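Aldehyde dehydrogenase (Listeria monocytogenes, PDB 3K9D) probably oxidises an aldehyde or oxo group of its substrate, with NAD or NADP as the electron acceptor. Local coordinates at residues G65-Q68 / D69-K73; V236-I239 / L240-K243; R261-K264 / E265-A269; A269-K273 / Q274-F278; R340-L343 / A344-A348. All coordinates share one frame; numbering follows the deposited sequence.

Interaction 1. Residues G65-Q68 / D69-K73; sequences GIWQ and DKVIK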
loop_
_atom_site.group_PDB
_atom_site.type_symbol
_atom_site.label_atom_id
_atom_site.label_comp_id
_atom_site.label_asym_id
_atom_site.label_seq_id
_atom_site.Cartn_x
_atom_site.Cartn_y
_atom_site.Cartn_z
ATOM N N GLY A 65 -30.023 10.368 6.718
ATOM C CA GLY A 65 -29.727 10.160 8.119
ATOM C C GLY A 65 -30.560 10.870 9.157
ATOM O O GLY A 65 -31.650 11.372 8.880
ATOM N N ILE A 66 -30.019 10.877 10.370
ATOM C CA ILE A 66 -30.672 11.435 11.546
ATOM C C ILE A 66 -29.726 12.501 12.115
ATOM O O ILE A 66 -28.538 12.239 12.328
ATOM C CB ILE A 66 -30.961 10.326 12.587
ATOM C CG1 ILE A 66 -31.934 9.300 12.012
ATOM C CG2 ILE A 66 -31.518 10.909 13.895
ATOM C CD1 ILE A 66 -32.002 7.986 12.783
ATOM N N TRP A 67 -30.242 13.712 12.318
ATOM C CA TRP A 67 -29.429 14.800 12.880
ATOM C C TRP A 67 -28.619 14.354 14.102
ATOM O O TRP A 67 -27.391 14.427 14.075
ATOM C CB TRP A 67 -30.302 16.027 13.180
ATOM C CG TRP A 67 -29.560 17.289 13.650
ATOM C CD1 TRP A 67 -28.205 17.491 13.729
ATOM C CD2 TRP A 67 -30.166 18.516 14.063
ATOM N NE1 TRP A 67 -27.938 18.755 14.195
ATOM C CE2 TRP A 67 -29.125 19.406 14.404
ATOM C CE3 TRP A 67 -31.493 18.946 14.189
ATOM C CZ2 TRP A 67 -29.372 20.709 14.859
ATOM C CZ3 TRP A 67 -31.735 20.235 14.641
ATOM C CH2 TRP A 67 -30.680 21.099 14.971
ATOM N N GLN A 68 -29.298 13.849 15.133
ATOM C CA GLN A 68 -28.660 13.334 16.364
ATOM C C GLN A 68 -27.473 12.397 16.096
ATOM O O GLN A 68 -26.399 12.570 16.672
ATOM C CB GLN A 68 -29.699 12.618 17.247
ATOM C CG GLN A 68 -29.187 12.246 18.663
ATOM C CD GLN A 68 -30.241 11.583 19.554
ATOM O OE1 GLN A 68 -31.442 11.610 19.261
ATOM N NE2 GLN A 68 -29.788 10.987 20.655
ATOM N N ASP A 69 -27.683 11.414 15.220
ATOM C CA ASP A 69 -26.658 10.426 14.881
ATOM C C ASP A 69 -25.423 11.000 14.179
ATOM O O ASP A 69 -24.302 10.569 14.457
ATOM C CB ASP A 69 -27.273 9.276 14.073
ATOM C CG ASP A 69 -28.231 8.395 14.917
ATOM O OD1 ASP A 69 -28.267 8.520 16.161
ATOM O OD2 ASP A 69 -28.931 7.565 14.329
ATOM N N LYS A 70 -25.634 11.963 13.282
ATOM C CA LYS A 70 -24.536 12.682 12.614
ATOM C C LYS A 70 -23.709 13.554 13.573
ATOM O O LYS A 70 -22.529 13.806 13.312
ATOM C CB LYS A 70 -25.075 13.544 11.468
ATOM C CG LYS A 70 -25.127 12.864 10.118
ATOM C CD LYS A 70 -26.268 13.415 9.272
ATOM C CE LYS A 70 -25.972 13.296 7.777
ATOM N NZ LYS A 70 -25.505 11.905 7.394
ATOM N N VAL A 71 -24.325 14.020 14.667
ATOM C CA VAL A 71 -23.595 14.748 15.726
ATOM C C VAL A 71 -22.601 13.803 16.406
ATOM O O VAL A 71 -21.437 14.151 16.587
ATOM C CB VAL A 71 -24.530 15.432 16.775
ATOM C CG1 VAL A 71 -23.736 16.032 17.944
ATOM C CG2 VAL A 71 -25.379 16.508 16.148
ATOM N N ILE A 72 -23.059 12.604 16.756
ATOM C CA ILE A 72 -22.202 11.536 17.301
ATOM C C ILE A 72 -21.025 11.182 16.355
ATOM O O ILE A 72 -19.890 10.982 16.808
ATOM C CB ILE A 72 -23.056 10.274 17.654
ATOM C CG1 ILE A 72 -24.038 10.587 18.797
ATOM C CG2 ILE A 72 -22.188 9.080 18.056
ATOM C CD1 ILE A 72 -25.238 9.659 18.830
ATOM N N LYS A 73 -21.295 11.159 15.051
ATOM C CA LYS A 73 -20.262 10.846 14.043
ATOM C C LYS A 73 -19.235 11.955 13.983
ATOM O O LYS A 73 -18.045 11.708 13.774
ATOM C CB LYS A 73 -20.890 10.665 12.672
ATOM C CG LYS A 73 -21.718 9.409 12.539
ATOM C CD LYS A 73 -22.676 9.517 11.373
ATOM C CE LYS A 73 -21.956 9.384 10.063
ATOM N NZ LYS A 73 -22.891 9.347 8.911
#
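With CG1 of Ile-66 turned back beside its own backbone N (chi1 -63°) and the carboxylate of Asp-69 swung the same way (chi1 -69°), the two side chains lie alongside each other and point in the same direction at the N-terminus of helix 67-85, where Ile-66 occupies the N-cap position. The end methyl CD1 of Ile-66 rests 3.5 Å from Asp-69 OD2, and its CB is 3.8 Å from the same oxygen. This apolar flank accompanies a polar grip from outside: Asp-69 OD2 accepts the backbone N-H of Asp-246, whose carboxylate in turn receives Ile-66 N and forms salt bridges with Lys-70 and Lys-73. The helix start is thus tied at several points to the loop carrying Asp-246. On another side of the helix, the five-membered part of the Trp-67 indole leans obliquely on Val-71, CD1 lying 3.8 Å from CG2, while the indole N-H reaches Glu-52 O in helix 51-62. Gln-68 and Ile-72 pack against Arg-456 of the second subunit, so this turn also belongs to the dimer contact. The main chain begins its regular i to i+4 bonding here: Val-71 N binds Trp-67 O at 3.1 Å, Ile-72 N makes a weak bond to Gln-68 O at 3.3 Å, and Lys-70 N meets Ile-66 O at 3.1 Å, with a fairly straight N-H...O angle of 165°.

Interaction 2. Residues V236-I239 / L240-K243; sequences VKHI and LDSK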
loop_
_atom_site.group_PDB
_atom_site.type_symbol
_atom_site.label_atom_id
_atom_site.label_comp_id
_atom_site.label_asym_id
_atom_site.label_seq_id
_atom_site.Cartn_x
_atom_site.Cartn_y
_atom_site.Cartn_z
ATOM N N VAL A 236 -29.838 -8.555 19.594
ATOM C CA VAL A 236 -30.853 -7.768 18.919
ATOM C C VAL A 236 -30.637 -6.259 19.112
ATOM O O VAL A 236 -30.698 -5.509 18.147
ATOM C CB VAL A 236 -32.297 -8.213 19.317
ATOM C CG1 VAL A 236 -33.329 -7.306 18.702
ATOM C CG2 VAL A 236 -32.556 -9.660 18.860
ATOM N N LYS A 237 -30.360 -5.832 20.348
ATOM C CA LYS A 237 -30.140 -4.405 20.672
ATOM C C LYS A 237 -28.939 -3.851 19.907
ATOM O O LYS A 237 -29.002 -2.759 19.362
ATOM C CB LYS A 237 -29.931 -4.228 22.180
ATOM C CG LYS A 237 -29.658 -2.811 22.655
ATOM C CD LYS A 237 -29.073 -2.825 24.062
ATOM C CE LYS A 237 -28.674 -1.421 24.507
ATOM N NZ LYS A 237 -27.461 -0.909 23.780
ATOM N N HIS A 238 -27.857 -4.623 19.860
ATOM C CA HIS A 238 -26.663 -4.234 19.103
ATOM C C HIS A 238 -26.941 -4.071 17.602
ATOM O O HIS A 238 -26.575 -3.065 17.015
ATOM C CB HIS A 238 -25.517 -5.208 19.354
ATOM C CG HIS A 238 -24.861 -5.045 20.694
ATOM N ND1 HIS A 238 -24.010 -5.991 21.224
ATOM C CD2 HIS A 238 -24.918 -4.041 21.603
ATOM C CE1 HIS A 238 -23.582 -5.584 22.405
ATOM N NE2 HIS A 238 -24.115 -4.403 22.657
ATOM N N ILE A 239 -27.616 -5.044 17.009
ATOM C CA ILE A 239 -27.927 -5.033 15.574
ATOM C C ILE A 239 -28.837 -3.840 15.257
ATOM O O ILE A 239 -28.652 -3.163 14.251
ATOM C CB ILE A 239 -28.580 -6.376 15.129
ATOM C CG1 ILE A 239 -27.569 -7.525 15.266
ATOM C CG2 ILE A 239 -29.121 -6.298 13.693
ATOM C CD1 ILE A 239 -28.141 -8.915 15.066
ATOM N N LEU A 240 -29.810 -3.585 16.132
ATOM C CA LEU A 240 -30.694 -2.435 15.973
ATOM C C LEU A 240 -29.965 -1.118 16.199
ATOM O O LEU A 240 -30.194 -0.182 15.448
ATOM C CB LEU A 240 -31.943 -2.540 16.865
ATOM C CG LEU A 240 -32.834 -3.753 16.572
ATOM C CD1 LEU A 240 -34.025 -3.740 17.504
ATOM C CD2 LEU A 240 -33.301 -3.753 15.119
ATOM N N ASP A 241 -29.080 -1.065 17.202
ATOM C CA ASP A 241 -28.276 0.149 17.505
ATOM C C ASP A 241 -27.479 0.605 16.292
ATOM O O ASP A 241 -27.389 1.803 16.007
ATOM C CB ASP A 241 -27.290 -0.082 18.668
ATOM C CG ASP A 241 -27.945 0.008 20.048
ATOM O OD1 ASP A 241 -29.099 0.469 20.153
ATOM O OD2 ASP A 241 -27.295 -0.394 21.036
ATOM N N SER A 242 -26.898 -0.373 15.597
ATOM C CA SER A 242 -26.066 -0.136 14.418
ATOM C C SER A 242 -26.871 0.079 13.138
ATOM O O SER A 242 -26.637 1.033 12.396
ATOM C CB SER A 242 -25.084 -1.303 14.264
ATOM O OG SER A 242 -24.799 -1.592 12.916
ATOM N N LYS A 243 -27.829 -0.802 12.892
ATOM C CA LYS A 243 -28.557 -0.802 11.637
ATOM C C LYS A 243 -29.474 0.417 11.468
ATOM O O LYS A 243 -29.667 0.888 10.343
ATOM C CB LYS A 243 -29.303 -2.146 11.453
ATOM C CG LYS A 243 -29.957 -2.348 10.125
ATOM C CD LYS A 243 -28.933 -2.264 9.033
ATOM C CE LYS A 243 -29.580 -2.476 7.721
ATOM N NZ LYS A 243 -28.649 -2.392 6.556
#
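Lys-237 and Asp-241, one helical turn apart, are joined by an i to i+4 salt bridge on helix 232-243, the crossover helix of a beta-alpha-beta unit between strands 223-226 and 256-260. From its CB, the lysine chain sets off with CG opposite the backbone N (chi1 179°), and CG already passes 3.7 Å from Asp-241 OD2. The chain stays extended through CD to CE, which lies 3.9 Å from OD2, and only the bend at chi4 (-71°) turns NZ in to that oxygen at 2.8 Å, on its syn side. The ammonium is shared: Glu-453 and Glu-451 of the second subunit form salt bridges with it too, so three carboxylates surround one positive charge and would favour its protonated state. His-238 NE2 is hydrogen-bonded to Glu-451 of that subunit, which extends the polar contact between the chains. Another flank of the helix is apolar. Val-236 and Leu-240 run side by side with CG1 and CD1 3.8 Å apart, and both touch Phe-271 of helix 261-273. On the main chain, Asp-241 N meets Lys-237 O at 2.7 Å.

Interaction 3. Residues R261-K264 / E265-A269; sequences RVNK and EAVIA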
loop_
_atom_site.group_PDB
_atom_site.type_symbol
_atom_site.label_atom_id
_atom_site.label_comp_id
_atom_site.label_asym_id
_atom_site.label_seq_id
_atom_site.Cartn_x
_atom_site.Cartn_y
_atom_site.Cartn_z
ATOM N N ARG A 261 -31.490 -22.744 13.267
ATOM C CA ARG A 261 -32.917 -23.111 13.321
ATOM C C ARG A 261 -33.467 -23.214 14.738
ATOM O O ARG A 261 -34.592 -22.770 15.000
ATOM C CB ARG A 261 -33.189 -24.429 12.578
ATOM C CG ARG A 261 -34.683 -24.790 12.490
ATOM C CD ARG A 261 -34.933 -25.924 11.511
ATOM N NE ARG A 261 -34.405 -25.609 10.188
ATOM C CZ ARG A 261 -35.109 -25.068 9.200
ATOM N NH1 ARG A 261 -36.392 -24.778 9.365
ATOM N NH2 ARG A 261 -34.525 -24.811 8.045
ATOM N N VAL A 262 -32.671 -23.786 15.647
ATOM C CA VAL A 262 -33.092 -23.963 17.038
ATOM C C VAL A 262 -33.348 -22.626 17.739
ATOM O O VAL A 262 -34.103 -22.562 18.707
ATOM C CB VAL A 262 -32.089 -24.834 17.878
ATOM C CG1 VAL A 262 -32.085 -26.283 17.409
ATOM C CG2 VAL A 262 -30.687 -24.248 17.859
ATOM N N ASN A 263 -32.742 -21.561 17.219
ATOM C CA ASN A 263 -32.797 -20.259 17.839
ATOM C C ASN A 263 -33.693 -19.271 17.095
ATOM O O ASN A 263 -33.857 -18.137 17.539
ATOM C CB ASN A 263 -31.382 -19.702 17.956
ATOM C CG ASN A 263 -31.108 -19.072 19.301
ATOM O OD1 ASN A 263 -31.888 -19.210 20.247
ATOM N ND2 ASN A 263 -29.994 -18.380 19.394
ATOM N N LYS A 264 -34.274 -19.710 15.984
ATOM C CA LYS A 264 -34.947 -18.806 15.025
ATOM C C LYS A 264 -36.183 -18.131 15.630
ATOM O O LYS A 264 -36.267 -16.908 15.655
ATOM C CB LYS A 264 -35.327 -19.572 13.756
ATOM C CG LYS A 264 -36.092 -18.749 12.727
ATOM C CD LYS A 264 -36.554 -19.604 11.577
ATOM C CE LYS A 264 -37.659 -18.893 10.803
ATOM N NZ LYS A 264 -37.113 -17.901 9.838
ATOM N N GLU A 265 -37.113 -18.948 16.131
ATOM C CA GLU A 265 -38.286 -18.485 16.883
ATOM C C GLU A 265 -37.953 -17.459 17.955
ATOM O O GLU A 265 -38.583 -16.408 18.017
ATOM C CB GLU A 265 -38.992 -19.658 17.561
ATOM C CG GLU A 265 -40.215 -20.161 16.845
ATOM C CD GLU A 265 -41.010 -21.148 17.685
ATOM O OE1 GLU A 265 -41.229 -22.280 17.209
ATOM O OE2 GLU A 265 -41.403 -20.806 18.822
ATOM N N ALA A 266 -36.964 -17.773 18.790
ATOM C CA ALA A 266 -36.550 -16.880 19.876
ATOM C C ALA A 266 -36.000 -15.547 19.367
ATOM O O ALA A 266 -36.308 -14.483 19.921
ATOM C CB ALA A 266 -35.531 -17.578 20.765
ATOM N N VAL A 267 -35.202 -15.614 18.298
ATOM C CA VAL A 267 -34.621 -14.433 17.664
ATOM C C VAL A 267 -35.679 -13.538 16.989
ATOM O O VAL A 267 -35.673 -12.309 17.166
ATOM C CB VAL A 267 -33.476 -14.817 16.663
ATOM C CG1 VAL A 267 -33.051 -13.613 15.853
ATOM C CG2 VAL A 267 -32.263 -15.357 17.442
ATOM N N ILE A 268 -36.579 -14.152 16.231
ATOM C CA ILE A 268 -37.672 -13.409 15.585
ATOM C C ILE A 268 -38.539 -12.706 16.639
ATOM O O ILE A 268 -38.762 -11.501 16.532
ATOM C CB ILE A 268 -38.502 -14.308 14.622
ATOM C CG1 ILE A 268 -37.601 -14.766 13.460
ATOM C CG2 ILE A 268 -39.756 -13.575 14.119
ATOM C CD1 ILE A 268 -38.299 -15.421 12.320
ATOM N N ALA A 269 -38.942 -13.437 17.685
ATOM C CA ALA A 269 -39.723 -12.862 18.796
ATOM C C ALA A 269 -39.059 -11.649 19.471
ATOM O O ALA A 269 -39.714 -10.644 19.748
ATOM C CB ALA A 269 -40.070 -13.942 19.822
HETATM O O HOH W 1 -36.684 -21.972 16.491
HETATM O O HOH W 2 -36.087 -20.596 19.181
#
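The flat carboxamide of Asn-263 has both of its neighbours from the following turn on the same side of its plane: Val-267 CG2 sits over that face, 4.3 Å from ND2, and the methyl of Ala-266 comes in more obliquely, with CB 4.0 Å from OD1. These are loose contacts of methyl against amide, and neither uses the polar atoms for a bond. Val-267 CG2 presses closer on the backbone, 3.2 Å from Asn-263 O, the carbonyl that also accepts Val-267 N at 3.0 Å. One position further along, Lys-264 and Ile-268 lie side by side and point the same way. The lysine chain starts out on the side away from its own N-H (chi1 177°) and runs extended until a bend at chi4, so that NZ passes 3.7 Å from Ile-268 CD1 on its way to a salt bridge with Glu-328. The aliphatic part of Lys-264, together with Val-267 and Ile-268, packs on Phe-349 of strand 346-352. Ile-268 N binds Lys-264 O at 2.8 Å in a nearly straight bond (173°). Earlier on the helix, water takes the place of direct i to i+4 bonds. Water 1 donates to Arg-261 O at 2.7 Å and accepts from Glu-265 N at 3.1 Å, and water 2 joins Val-262 O to Ala-266 N in the same manner. The result is a first turn of the helix bridged by water, laid against the parallel beta-sheet of an alpha/beta domain of the aldehyde dehydrogenase fold.

Interaction 4. Residues A269-K273 / Q274-F278; sequences AEFRK and QGAHF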
loop_
_atom_site.group_PDB
_atom_site.type_symbol
_atom_site.label_atom_id
_atom_site.label_comp_id
_atom_site.label_asym_id
_atom_site.label_seq_id
_atom_site.Cartn_x
_atom_site.Cartn_y
_atom_site.Cartn_z
ATOM N N ALA A 269 -38.942 -13.437 17.685
ATOM C CA ALA A 269 -39.723 -12.862 18.796
ATOM C C ALA A 269 -39.059 -11.649 19.471
ATOM O O ALA A 269 -39.714 -10.644 19.748
ATOM C CB ALA A 269 -40.070 -13.942 19.822
ATOM N N GLU A 270 -37.752 -11.739 19.702
ATOM C CA GLU A 270 -36.999 -10.640 20.284
ATOM C C GLU A 270 -36.852 -9.453 19.339
ATOM O O GLU A 270 -36.999 -8.295 19.773
ATOM C CB GLU A 270 -35.640 -11.126 20.783
ATOM C CG GLU A 270 -34.862 -10.148 21.671
ATOM C CD GLU A 270 -35.588 -9.724 22.939
ATOM O OE1 GLU A 270 -36.434 -10.484 23.444
ATOM O OE2 GLU A 270 -35.318 -8.598 23.418
ATOM N N PHE A 271 -36.555 -9.732 18.061
ATOM C CA PHE A 271 -36.475 -8.677 17.047
ATOM C C PHE A 271 -37.799 -7.908 17.040
ATOM O O PHE A 271 -37.804 -6.679 17.077
ATOM C CB PHE A 271 -36.100 -9.230 15.649
ATOM C CG PHE A 271 -34.624 -9.069 15.294
ATOM C CD1 PHE A 271 -34.062 -7.798 15.135
ATOM C CD2 PHE A 271 -33.807 -10.182 15.129
ATOM C CE1 PHE A 271 -32.696 -7.635 14.816
ATOM C CE2 PHE A 271 -32.447 -10.041 14.799
ATOM C CZ PHE A 271 -31.894 -8.754 14.638
ATOM N N ARG A 272 -38.908 -8.649 17.052
ATOM C CA ARG A 272 -40.260 -8.055 17.184
ATOM C C ARG A 272 -40.509 -7.195 18.419
ATOM O O ARG A 272 -41.011 -6.072 18.302
ATOM C CB ARG A 272 -41.334 -9.128 17.081
ATOM C CG ARG A 272 -41.676 -9.440 15.666
ATOM C CD ARG A 272 -42.607 -10.631 15.536
ATOM N NE ARG A 272 -42.949 -10.801 14.133
ATOM C CZ ARG A 272 -43.267 -11.953 13.551
ATOM N NH1 ARG A 272 -43.296 -13.080 14.243
ATOM N NH2 ARG A 272 -43.560 -11.969 12.262
ATOM N N LYS A 273 -40.164 -7.727 19.591
ATOM C CA LYS A 273 -40.234 -7.009 20.876
ATOM C C LYS A 273 -39.499 -5.659 20.860
ATOM O O LYS A 273 -39.975 -4.658 21.424
ATOM C CB LYS A 273 -39.653 -7.898 21.994
ATOM C CG LYS A 273 -40.105 -7.518 23.401
ATOM C CD LYS A 273 -39.225 -8.106 24.472
ATOM C CE LYS A 273 -39.488 -7.352 25.776
ATOM N NZ LYS A 273 -38.475 -7.557 26.844
ATOM N N GLN A 274 -38.354 -5.626 20.186
ATOM C CA GLN A 274 -37.503 -4.441 20.165
ATOM C C GLN A 274 -37.747 -3.508 18.968
ATOM O O GLN A 274 -37.011 -2.537 18.766
ATOM C CB GLN A 274 -36.036 -4.870 20.210
ATOM C CG GLN A 274 -35.580 -5.412 21.553
ATOM C CD GLN A 274 -34.058 -5.472 21.680
ATOM O OE1 GLN A 274 -33.358 -4.511 21.379
ATOM N NE2 GLN A 274 -33.554 -6.587 22.161
ATOM N N GLY A 275 -38.763 -3.818 18.169
ATOM C CA GLY A 275 -39.273 -2.872 17.160
ATOM C C GLY A 275 -39.094 -3.227 15.695
ATOM O O GLY A 275 -39.458 -2.439 14.820
ATOM N N ALA A 276 -38.533 -4.405 15.419
ATOM C CA ALA A 276 -38.368 -4.879 14.039
ATOM C C ALA A 276 -39.674 -5.391 13.424
ATOM O O ALA A 276 -40.487 -6.050 14.090
ATOM C CB ALA A 276 -37.299 -5.946 13.970
ATOM N N HIS A 277 -39.859 -5.055 12.147
ATOM C CA HIS A 277 -40.993 -5.481 11.360
ATOM C C HIS A 277 -40.583 -6.428 10.248
ATOM O O HIS A 277 -39.836 -6.060 9.336
ATOM C CB HIS A 277 -41.710 -4.277 10.747
ATOM C CG HIS A 277 -43.013 -4.619 10.099
ATOM N ND1 HIS A 277 -44.065 -5.180 10.793
ATOM C CD2 HIS A 277 -43.450 -4.454 8.827
ATOM C CE1 HIS A 277 -45.088 -5.354 9.976
ATOM N NE2 HIS A 277 -44.745 -4.906 8.781
ATOM N N PHE A 278 -41.098 -7.649 10.337
ATOM C CA PHE A 278 -40.841 -8.698 9.374
ATOM C C PHE A 278 -41.843 -8.584 8.235
ATOM O O PHE A 278 -43.062 -8.513 8.450
ATOM C CB PHE A 278 -40.925 -10.068 10.051
ATOM C CG PHE A 278 -39.733 -10.386 10.909
ATOM C CD1 PHE A 278 -38.672 -11.120 10.391
ATOM C CD2 PHE A 278 -39.663 -9.945 12.225
ATOM C CE1 PHE A 278 -37.563 -11.414 11.175
ATOM C CE2 PHE A 278 -38.561 -10.229 13.016
ATOM C CZ PHE A 278 -37.509 -10.969 12.488
HETATM O O HOH W 3 -43.297 -7.980 12.587
HETATM O O HOH W 4 -44.223 -9.667 10.773
#
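Helix 261-273 ends at Lys-273; Gln-274 is the first residue off the helix, and the chain turns through Gly-275 (phi 113°), sending strand 276-278 obliquely back past the helix, the axes of 269-273 and 276-278 coming within 6.9 Å. Glu-270 and Gln-274 meet across this last turn: the amide NE2 donates to Glu-270 OE2 at 3.0 Å through the oxygen's anti lone pair, nearly in the plane of the amide, although carboxylate and amide planes are turned 71° from each other. A bend at chi2 turns the glutamate toward Gln-274, which is itself extended beyond CG. A second acceptor, Pro-233 O at helix 232-243, also receives NE2 and ties the turn to the neighbouring helix. The backbone forms a Schellman motif with Gly-275 as its C-prime residue: Ala-276 N binds Phe-271 O at 2.9 Å, and Gly-275 N binds Arg-272 O at 3.2 Å from well above the carbonyl plane. The bond to Phe-271 O draws Ala-276 inward, its CB 3.9 Å from Phe-271 CB. Phe-278, two residues on, brings its ring edge to the same carbon, with CE2 3.7 Å from Phe-271 CB. Arg-272 crosses the Phe-278 side chain at about a right angle, NE lying 3.9 Å from CD2 and the guanidinium inclined 69° to the ring. Two waters lie in the plane of the Arg-272 guanidinium, at its edge. Water 3 accepts from both Arg-272 NE and Phe-278 N, and water 4 takes Arg-272 NH2 at 2.8 Å while donating to Phe-278 O.

Interaction 5. Residues R340-L343 / A344-A348; sequences REKL and APILA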
loop_
_atom_site.group_PDB
_atom_site.type_symbol
_atom_site.label_atom_id
_atom_site.label_comp_id
_atom_site.label_asym_id
_atom_site.label_seq_id
_atom_site.Cartn_x
_atom_site.Cartn_y
_atom_site.Cartn_z
ATOM N N ARG A 340 -27.283 -8.134 -0.793
ATOM C CA ARG A 340 -26.378 -7.048 -1.187
ATOM C C ARG A 340 -26.491 -5.820 -0.272
ATOM O O ARG A 340 -27.352 -5.758 0.616
ATOM C CB ARG A 340 -26.633 -6.660 -2.652
ATOM C CG ARG A 340 -26.507 -7.839 -3.652
ATOM C CD ARG A 340 -26.768 -7.420 -5.086
ATOM N NE ARG A 340 -26.038 -6.201 -5.444
ATOM C CZ ARG A 340 -26.188 -5.547 -6.596
ATOM N NH1 ARG A 340 -25.478 -4.450 -6.840
ATOM N NH2 ARG A 340 -27.044 -5.987 -7.508
ATOM N N GLU A 341 -25.610 -4.847 -0.485
ATOM C CA GLU A 341 -25.489 -3.715 0.418
ATOM C C GLU A 341 -26.690 -2.777 0.281
ATOM O O GLU A 341 -26.961 -2.239 -0.793
ATOM C CB GLU A 341 -24.160 -2.996 0.193
ATOM C CG GLU A 341 -23.968 -1.726 1.010
ATOM C CD GLU A 341 -22.852 -0.877 0.452
ATOM O OE1 GLU A 341 -22.992 -0.374 -0.687
ATOM O OE2 GLU A 341 -21.831 -0.723 1.141
ATOM N N LYS A 342 -27.449 -2.661 1.368
ATOM C CA LYS A 342 -28.594 -1.771 1.441
ATOM C C LYS A 342 -28.248 -0.787 2.533
ATOM O O LYS A 342 -28.246 -1.133 3.715
ATOM C CB LYS A 342 -29.866 -2.537 1.832
ATOM C CG LYS A 342 -30.116 -3.804 1.043
ATOM C CD LYS A 342 -31.097 -4.751 1.720
ATOM C CE LYS A 342 -30.554 -5.416 2.978
ATOM N NZ LYS A 342 -29.411 -6.374 2.827
ATOM N N LEU A 343 -27.916 0.431 2.140
ATOM C CA LEU A 343 -27.473 1.434 3.098
ATOM C C LEU A 343 -28.694 2.139 3.667
ATOM O O LEU A 343 -28.908 3.317 3.425
ATOM C CB LEU A 343 -26.521 2.431 2.435
ATOM C CG LEU A 343 -25.090 1.985 2.135
ATOM C CD1 LEU A 343 -24.323 3.118 1.458
ATOM C CD2 LEU A 343 -24.359 1.523 3.402
ATOM N N ALA A 344 -29.471 1.383 4.440
ATOM C CA ALA A 344 -30.833 1.732 4.833
ATOM C C ALA A 344 -31.258 0.746 5.915
ATOM O O ALA A 344 -30.717 -0.366 5.966
ATOM C CB ALA A 344 -31.770 1.614 3.615
ATOM N N PRO A 345 -32.249 1.119 6.767
ATOM C CA PRO A 345 -32.749 0.219 7.823
ATOM C C PRO A 345 -33.523 -0.997 7.265
ATOM O O PRO A 345 -34.711 -1.219 7.573
ATOM C CB PRO A 345 -33.648 1.139 8.674
ATOM C CG PRO A 345 -34.154 2.163 7.689
ATOM C CD PRO A 345 -32.959 2.418 6.783
ATOM N N ILE A 346 -32.837 -1.769 6.423
ATOM C CA ILE A 346 -33.387 -2.967 5.809
ATOM C C ILE A 346 -32.415 -4.128 6.044
ATOM O O ILE A 346 -31.215 -4.002 5.775
ATOM C CB ILE A 346 -33.611 -2.806 4.261
ATOM C CG1 ILE A 346 -34.394 -1.533 3.942
ATOM C CG2 ILE A 346 -34.313 -4.069 3.673
ATOM C CD1 ILE A 346 -34.485 -1.188 2.451
ATOM N N LEU A 347 -32.954 -5.263 6.488
ATOM C CA LEU A 347 -32.179 -6.487 6.694
ATOM C C LEU A 347 -32.730 -7.696 5.937
ATOM O O LEU A 347 -33.941 -7.859 5.822
ATOM C CB LEU A 347 -32.149 -6.843 8.184
ATOM C CG LEU A 347 -31.345 -5.952 9.120
ATOM C CD1 LEU A 347 -31.719 -6.263 10.554
ATOM C CD2 LEU A 347 -29.823 -6.105 8.882
ATOM N N ALA A 348 -31.826 -8.527 5.412
ATOM C CA ALA A 348 -32.136 -9.932 5.115
ATOM C C ALA A 348 -32.090 -10.793 6.367
ATOM O O ALA A 348 -31.403 -10.465 7.330
ATOM C CB ALA A 348 -31.164 -10.493 4.058
#
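Lys-342 and Ile-346 cross at about a right angle where two inverse gamma turns, centred on Leu-343 and Pro-345, lead the chain into strand 346-352 of the parallel sheet. For the lysine, chi1 near -48° places CG opposite the carbonyl carbon, and the chain already heads for the strand. Its CD lies across the isoleucine branch, 3.8 Å from Ile-346 CG2. The bend at chi3 then lays CE 3.2 Å from Ile-346 O, a close carbon-to-oxygen contact that would be favoured by the positive charge beside it. The bend at chi4 turns NZ back to bind Arg-340 O at 3.1 Å, nearly in line with the C=O bond. Tyr-338 O supplies a further acceptor, so main-chain carbonyls give this buried ammonium at least two of its bonds. Ile-346 meanwhile packs on Leu-287 and Ile-291 of helix 281-291. Lys-342 O is used several times, receiving Gln-255 NE2 and, weakly, Lys-243 NZ. Of the two turn bonds, Ile-346 N to Ala-344 O is short at 2.6 Å, whereas Ala-344 N to Lys-342 O is weak, 2.9 Å long with an N-H...O angle of only 130°.

How the interactions relate
Interaction 1, first along the chain, lies on helix 67-85, its centre about 16 Å from that of interaction 2; both touch the second subunit. The other four gather about the seven-stranded parallel sheet. Interactions 3 and 4 follow one another on helix 261-273, sharing Ala-269, with centres about 11 Å apart; interaction 4 runs into outer strand 276-278. Helix 232-243 of interaction 2 links this region inward: Val-236 CB touches Gln-274 NE2 of interaction 4 at 3.5 Å, while Lys-243 CE lies 3.0 Å from Ile-346 O of interaction 5. Interactions 2 to 5 thus join two helices packed on the parallel sheet, its outer strand and the entry to strand 346-352.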